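Local coordinates for protein orotidine 5'-phosphate decarboxylase (Pyrococcus horikoshii, PDB 2CZD) that probably catalyses the decarboxylation of orotidine 5'-monophosphate to UMP, the last step of de novo UMP biosynthesis, and acts as a homodimer, at residues 125-139 / 149-162. Sequence-based numbering, arbitrary orientation.
Sequences IEVANEIEPFGVIAP and IRDRLKEGIKILAP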
loop_
_atom_site.group_PDB
_atom_site.type_symbol
_atom_site.label_atom_id
_atom_site.label_comp_id
_atom_site.label_asym_id
_atom_site.label_seq_id
_atom_site.Cartn_x
_atom_site.Cartn_y
_atom_site.Cartn_z
ATOM N N ILE B 125 -14.671 5.511 11.289
ATOM C CA ILE B 125 -15.942 4.786 11.242
ATOM C C ILE B 125 -17.022 5.696 10.611
ATOM O O ILE B 125 -17.854 5.224 9.834
ATOM C CB ILE B 125 -16.375 4.331 12.646
ATOM C CG1 ILE B 125 -15.452 3.207 13.118
ATOM C CG2 ILE B 125 -17.828 3.835 12.620
ATOM C CD1 ILE B 125 -15.620 2.916 14.600
ATOM N N GLU B 126 -17.011 6.989 10.941
ATOM C CA GLU B 126 -17.971 7.909 10.345
ATOM C C GLU B 126 -17.763 7.934 8.833
ATOM O O GLU B 126 -18.732 7.976 8.079
ATOM C CB GLU B 126 -17.796 9.324 10.912
ATOM C CG GLU B 126 -18.062 9.404 12.406
ATOM C CD GLU B 126 -17.766 10.773 12.981
ATOM O OE1 GLU B 126 -16.846 11.449 12.475
ATOM O OE2 GLU B 126 -18.448 11.163 13.958
ATOM N N VAL B 127 -16.513 7.925 8.369
ATOM C CA VAL B 127 -16.296 7.918 6.916
ATOM C C VAL B 127 -16.848 6.617 6.327
ATOM O O VAL B 127 -17.499 6.633 5.287
ATOM C CB VAL B 127 -14.790 8.046 6.533
ATOM C CG1 VAL B 127 -14.638 8.007 5.023
ATOM C CG2 VAL B 127 -14.188 9.329 7.095
ATOM N N ALA B 128 -16.581 5.484 6.974
ATOM C CA ALA B 128 -17.120 4.214 6.485
ATOM C C ALA B 128 -18.668 4.269 6.470
ATOM O O ALA B 128 -19.306 3.745 5.573
ATOM C CB ALA B 128 -16.638 3.058 7.367
ATOM N N ASN B 129 -19.275 4.907 7.465
ATOM C CA ASN B 129 -20.733 4.987 7.467
ATOM C C ASN B 129 -21.249 5.772 6.258
ATOM O O ASN B 129 -22.319 5.472 5.728
ATOM C CB ASN B 129 -21.216 5.621 8.768
ATOM C CG ASN B 129 -21.085 4.685 9.942
ATOM O OD1 ASN B 129 -20.917 3.472 9.764
ATOM N ND2 ASN B 129 -21.179 5.232 11.145
ATOM N N GLU B 130 -20.483 6.763 5.814
ATOM C CA GLU B 130 -20.876 7.578 4.670
ATOM C C GLU B 130 -20.714 6.785 3.381
ATOM O O GLU B 130 -21.607 6.755 2.526
ATOM C CB GLU B 130 -19.988 8.827 4.561
ATOM C CG GLU B 130 -20.155 9.894 5.637
ATOM C CD GLU B 130 -19.225 11.101 5.412
ATOM O OE1 GLU B 130 -19.203 11.999 6.277
ATOM O OE2 GLU B 130 -18.515 11.160 4.372
ATOM N N ILE B 131 -19.566 6.127 3.250
ATOM C CA ILE B 131 -19.250 5.388 2.039
ATOM C C ILE B 131 -19.976 4.057 1.879
ATOM O O ILE B 131 -20.277 3.639 0.759
ATOM C CB ILE B 131 -17.715 5.189 1.942
ATOM C CG1 ILE B 131 -17.063 6.536 1.583
ATOM C CG2 ILE B 131 -17.362 4.129 0.887
ATOM C CD1 ILE B 131 -15.556 6.514 1.538
ATOM N N GLU B 132 -20.287 3.418 3.008
ATOM C CA GLU B 132 -20.952 2.117 3.029
ATOM C C GLU B 132 -20.205 1.032 2.228
ATOM O O GLU B 132 -20.700 0.513 1.224
ATOM C CB GLU B 132 -22.419 2.225 2.567
ATOM C CG GLU B 132 -23.246 3.143 3.446
ATOM C CD GLU B 132 -24.683 3.325 2.953
ATOM O OE1 GLU B 132 -25.437 4.056 3.624
ATOM O OE2 GLU B 132 -25.054 2.763 1.895
ATOM N N PRO B 133 -18.967 0.717 2.643
ATOM C CA PRO B 133 -18.173 -0.323 1.976
ATOM C C PRO B 133 -18.805 -1.675 2.349
ATOM O O PRO B 133 -19.712 -1.740 3.184
ATOM C CB PRO B 133 -16.798 -0.188 2.637
ATOM C CG PRO B 133 -17.173 0.198 4.057
ATOM C CD PRO B 133 -18.254 1.250 3.820
ATOM N N PHE B 134 -18.322 -2.744 1.735
ATOM C CA PHE B 134 -18.818 -4.072 2.098
ATOM C C PHE B 134 -18.550 -4.316 3.584
ATOM O O PHE B 134 -19.390 -4.867 4.295
ATOM C CB PHE B 134 -18.106 -5.152 1.274
ATOM C CG PHE B 134 -18.391 -6.567 1.744
ATOM C CD1 PHE B 134 -17.475 -7.255 2.534
ATOM C CD2 PHE B 134 -19.578 -7.202 1.391
ATOM C CE1 PHE B 134 -17.718 -8.558 2.969
ATOM C CE2 PHE B 134 -19.836 -8.501 1.816
ATOM C CZ PHE B 134 -18.904 -9.187 2.609
ATOM N N GLY B 135 -17.369 -3.917 4.044
ATOM C CA GLY B 135 -17.045 -4.123 5.444
ATOM C C GLY B 135 -15.850 -3.340 5.932
ATOM O O GLY B 135 -15.274 -2.538 5.194
ATOM N N VAL B 136 -15.519 -3.555 7.204
ATOM C CA VAL B 136 -14.357 -2.941 7.841
ATOM C C VAL B 136 -13.702 -4.025 8.675
ATOM O O VAL B 136 -14.314 -5.056 8.965
ATOM C CB VAL B 136 -14.701 -1.745 8.779
ATOM C CG1 VAL B 136 -15.401 -0.649 7.984
ATOM C CG2 VAL B 136 -15.547 -2.208 9.955
ATOM N N ILE B 137 -12.445 -3.796 9.046
ATOM C CA ILE B 137 -11.728 -4.756 9.870
ATOM C C ILE B 137 -11.712 -4.313 11.335
ATOM O O ILE B 137 -11.553 -3.128 11.639
ATOM C CB ILE B 137 -10.285 -4.925 9.349
ATOM C CG1 ILE B 137 -10.327 -5.643 7.990
ATOM C CG2 ILE B 137 -9.445 -5.686 10.372
ATOM C CD1 ILE B 137 -8.975 -5.825 7.358
ATOM N N ALA B 138 -11.939 -5.256 12.249
ATOM C CA ALA B 138 -11.903 -4.939 13.684
ATOM C C ALA B 138 -10.865 -5.867 14.284
ATOM O O ALA B 138 -11.092 -7.083 14.385
ATOM C CB ALA B 138 -13.275 -5.203 14.351
ATOM N N PRO B 139 -9.693 -5.321 14.650
ATOM C CA PRO B 139 -8.636 -6.140 15.249
ATOM C C PRO B 139 -9.372 -6.945 16.304
ATOM O O PRO B 139 -9.830 -6.384 17.293
ATOM C CB PRO B 139 -7.704 -5.096 15.853
ATOM C CG PRO B 139 -7.807 -3.949 14.851
ATOM C CD PRO B 139 -9.300 -3.901 14.566
ATOM N N ILE B 149 -16.581 -1.178 17.637
ATOM C CA ILE B 149 -16.783 -0.781 16.253
ATOM C C ILE B 149 -18.227 -1.032 15.818
ATOM O O ILE B 149 -18.848 -0.177 15.176
ATOM C CB ILE B 149 -15.765 -1.517 15.326
ATOM C CG1 ILE B 149 -14.359 -0.963 15.636
ATOM C CG2 ILE B 149 -16.170 -1.392 13.853
ATOM C CD1 ILE B 149 -13.209 -1.703 14.954
ATOM N N ARG B 150 -18.754 -2.192 16.167
ATOM C CA ARG B 150 -20.119 -2.533 15.802
ATOM C C ARG B 150 -21.125 -1.494 16.318
ATOM O O ARG B 150 -22.093 -1.166 15.616
ATOM C CB ARG B 150 -20.456 -3.933 16.360
ATOM C CG ARG B 150 -21.845 -4.450 16.008
ATOM C CD ARG B 150 -21.991 -4.756 14.504
ATOM N NE ARG B 150 -22.310 -3.579 13.692
ATOM C CZ ARG B 150 -22.186 -3.534 12.363
ATOM N NH1 ARG B 150 -21.730 -4.590 11.688
ATOM N NH2 ARG B 150 -22.548 -2.435 11.709
ATOM N N ASP B 151 -20.897 -0.977 17.526
ATOM C CA ASP B 151 -21.822 -0.007 18.110
ATOM C C ASP B 151 -21.807 1.341 17.390
ATOM O O ASP B 151 -22.726 2.144 17.571
ATOM C CB ASP B 151 -21.493 0.243 19.586
ATOM C CG ASP B 151 -21.740 -0.971 20.468
ATOM O OD1 ASP B 151 -22.487 -1.879 20.052
ATOM O OD2 ASP B 151 -21.187 -0.999 21.592
ATOM N N ARG B 152 -20.768 1.601 16.594
ATOM C CA ARG B 152 -20.649 2.878 15.895
ATOM C C ARG B 152 -20.844 2.765 14.392
ATOM O O ARG B 152 -21.057 3.771 13.710
ATOM C CB ARG B 152 -19.271 3.481 16.189
ATOM C CG ARG B 152 -19.135 3.894 17.634
ATOM C CD ARG B 152 -17.704 4.093 18.073
ATOM N NE ARG B 152 -17.710 4.603 19.442
ATOM C CZ ARG B 152 -18.052 3.893 20.517
ATOM N NH1 ARG B 152 -18.045 4.470 21.717
ATOM N NH2 ARG B 152 -18.369 2.602 20.417
ATOM N N LEU B 153 -20.787 1.535 13.894
ATOM C CA LEU B 153 -20.880 1.253 12.468
ATOM C C LEU B 153 -22.292 1.007 11.958
ATOM O O LEU B 153 -23.064 0.261 12.567
ATOM C CB LEU B 153 -19.999 0.035 12.138
ATOM C CG LEU B 153 -19.751 -0.341 10.667
ATOM C CD1 LEU B 153 -18.837 0.690 9.994
ATOM C CD2 LEU B 153 -19.058 -1.712 10.626
ATOM N N LYS B 154 -22.627 1.635 10.829
ATOM C CA LYS B 154 -23.956 1.466 10.242
ATOM C C LYS B 154 -24.269 -0.006 9.927
ATOM O O LYS B 154 -23.417 -0.767 9.443
ATOM C CB LYS B 154 -24.063 2.295 8.956
ATOM C CG LYS B 154 -25.469 2.426 8.398
ATOM C CD LYS B 154 -25.421 3.007 6.989
ATOM C CE LYS B 154 -24.799 4.374 6.972
ATOM N NZ LYS B 154 -25.712 5.399 7.538
ATOM N N GLU B 155 -25.504 -0.415 10.203
ATOM C CA GLU B 155 -25.899 -1.783 9.913
ATOM C C GLU B 155 -25.803 -1.952 8.403
ATOM O O GLU B 155 -25.998 -1.000 7.633
ATOM C CB GLU B 155 -27.333 -2.047 10.387
ATOM C CG GLU B 155 -28.357 -1.120 9.753
ATOM C CD GLU B 155 -28.636 0.134 10.566
ATOM O OE1 GLU B 155 -27.747 0.622 11.306
ATOM O OE2 GLU B 155 -29.770 0.653 10.456
ATOM N N GLY B 156 -25.510 -3.162 7.974
ATOM C CA GLY B 156 -25.352 -3.379 6.559
ATOM C C GLY B 156 -23.878 -3.460 6.236
ATOM O O GLY B 156 -23.517 -4.064 5.233
ATOM N N ILE B 157 -23.033 -2.818 7.049
ATOM C CA ILE B 157 -21.594 -2.916 6.809
ATOM C C ILE B 157 -21.079 -4.043 7.690
ATOM O O ILE B 157 -21.303 -4.027 8.904
ATOM C CB ILE B 157 -20.851 -1.605 7.175
ATOM C CG1 ILE B 157 -21.451 -0.439 6.373
ATOM C CG2 ILE B 157 -19.338 -1.749 6.854
ATOM C CD1 ILE B 157 -20.917 0.940 6.760
ATOM N N LYS B 158 -20.401 -5.006 7.070
ATOM C CA LYS B 158 -19.875 -6.172 7.780
ATOM C C LYS B 158 -18.583 -5.882 8.535
ATOM O O LYS B 158 -17.891 -4.884 8.286
ATOM C CB LYS B 158 -19.584 -7.317 6.801
ATOM C CG LYS B 158 -20.712 -7.687 5.837
ATOM C CD LYS B 158 -21.901 -8.252 6.558
ATOM C CE LYS B 158 -22.989 -8.659 5.551
ATOM N NZ LYS B 158 -24.224 -9.195 6.192
ATOM N N ILE B 159 -18.290 -6.757 9.496
ATOM C CA ILE B 159 -17.060 -6.664 10.252
ATOM C C ILE B 159 -16.281 -7.968 10.066
ATOM O O ILE B 159 -16.838 -9.070 10.208
ATOM C CB ILE B 159 -17.337 -6.447 11.740
ATOM C CG1 ILE B 159 -17.885 -5.037 11.942
ATOM C CG2 ILE B 159 -16.059 -6.609 12.558
ATOM C CD1 ILE B 159 -18.260 -4.734 13.409
ATOM N N LEU B 160 -15.009 -7.840 9.710
ATOM C CA LEU B 160 -14.126 -8.997 9.548
ATOM C C LEU B 160 -13.131 -8.883 10.699
ATOM O O LEU B 160 -12.515 -7.839 10.877
ATOM C CB LEU B 160 -13.397 -8.948 8.197
ATOM C CG LEU B 160 -14.292 -9.117 6.965
ATOM C CD1 LEU B 160 -14.883 -7.764 6.571
ATOM C CD2 LEU B 160 -13.487 -9.668 5.784
ATOM N N ALA B 161 -12.952 -9.957 11.466
ATOM C CA ALA B 161 -12.085 -9.899 12.645
ATOM C C ALA B 161 -10.911 -10.874 12.691
ATOM O O ALA B 161 -11.107 -12.099 12.789
ATOM C CB ALA B 161 -12.924 -10.088 13.916
ATOM N N PRO B 162 -9.682 -10.348 12.586
ATOM C CA PRO B 162 -8.474 -11.170 12.643
ATOM C C PRO B 162 -8.017 -11.216 14.110
ATOM O O PRO B 162 -8.592 -10.565 14.989
ATOM C CB PRO B 162 -7.478 -10.381 11.796
ATOM C CG PRO B 162 -7.826 -8.940 12.148
ATOM C CD PRO B 162 -9.360 -8.949 12.226
HETATM O O HOH W 1 -22.540 -1.863 2.937
HETATM O O HOH W 2 -21.985 -5.368 3.402
#
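Strands 135-137 and 158-161 run parallel, their axes approaching to 4.6 Å and inclined by 29°, and four backbone bonds (K158 N to F134 O, V136 N to K158 O, L160 N to V136 O, A138 N to L160 O) set G135 beside K158 and I137 beside L160. V136 turns to the helix side of this ladder, where its CG2 meets L153 CD2 tip to tip at 3.6 Å and also touches I149 CG2. Farther along the same face, A138 CB sits against both I149 CD1 and I159 CG2. I157 packs at the other end: with chi1 at -57°, CG2 stands anti to the backbone N and lies 3.6 Å from G135 CA, while CG1 carries CD1 back to A128 O and the ring of P133.

Helix 121-131, which precedes strand 135-137, is held by I125, whose CG2 rests on R152 O and whose CD1 lies near I149 CG1, and by the amide of N129. N129 ND2 gives a nearly straight bond (172°) to R152 O, 3.0 Å away and in the amide plane, whereas N129 OD1 accepts K154 N at 2.7 Å from above its carbonyl plane. With both ends of the amide engaged, its rotation is fixed; a leucine here would probably leave R152 O and K154 N without these mates and loosen the loop from the helix. At the N-terminal end of the two strands, K158 CG lies over one face of the F134 ring in a CH-pi contact, 4.2 Å from its centroid, and a water bridges F134 O to G156 O. Strand 135-137, helix 144-150 and strand 158-161 thus form a beta-alpha-beta crossover of the eight-stranded TIM barrel, and strand 158-161 leads into the substrate-binding segment that begins at P162.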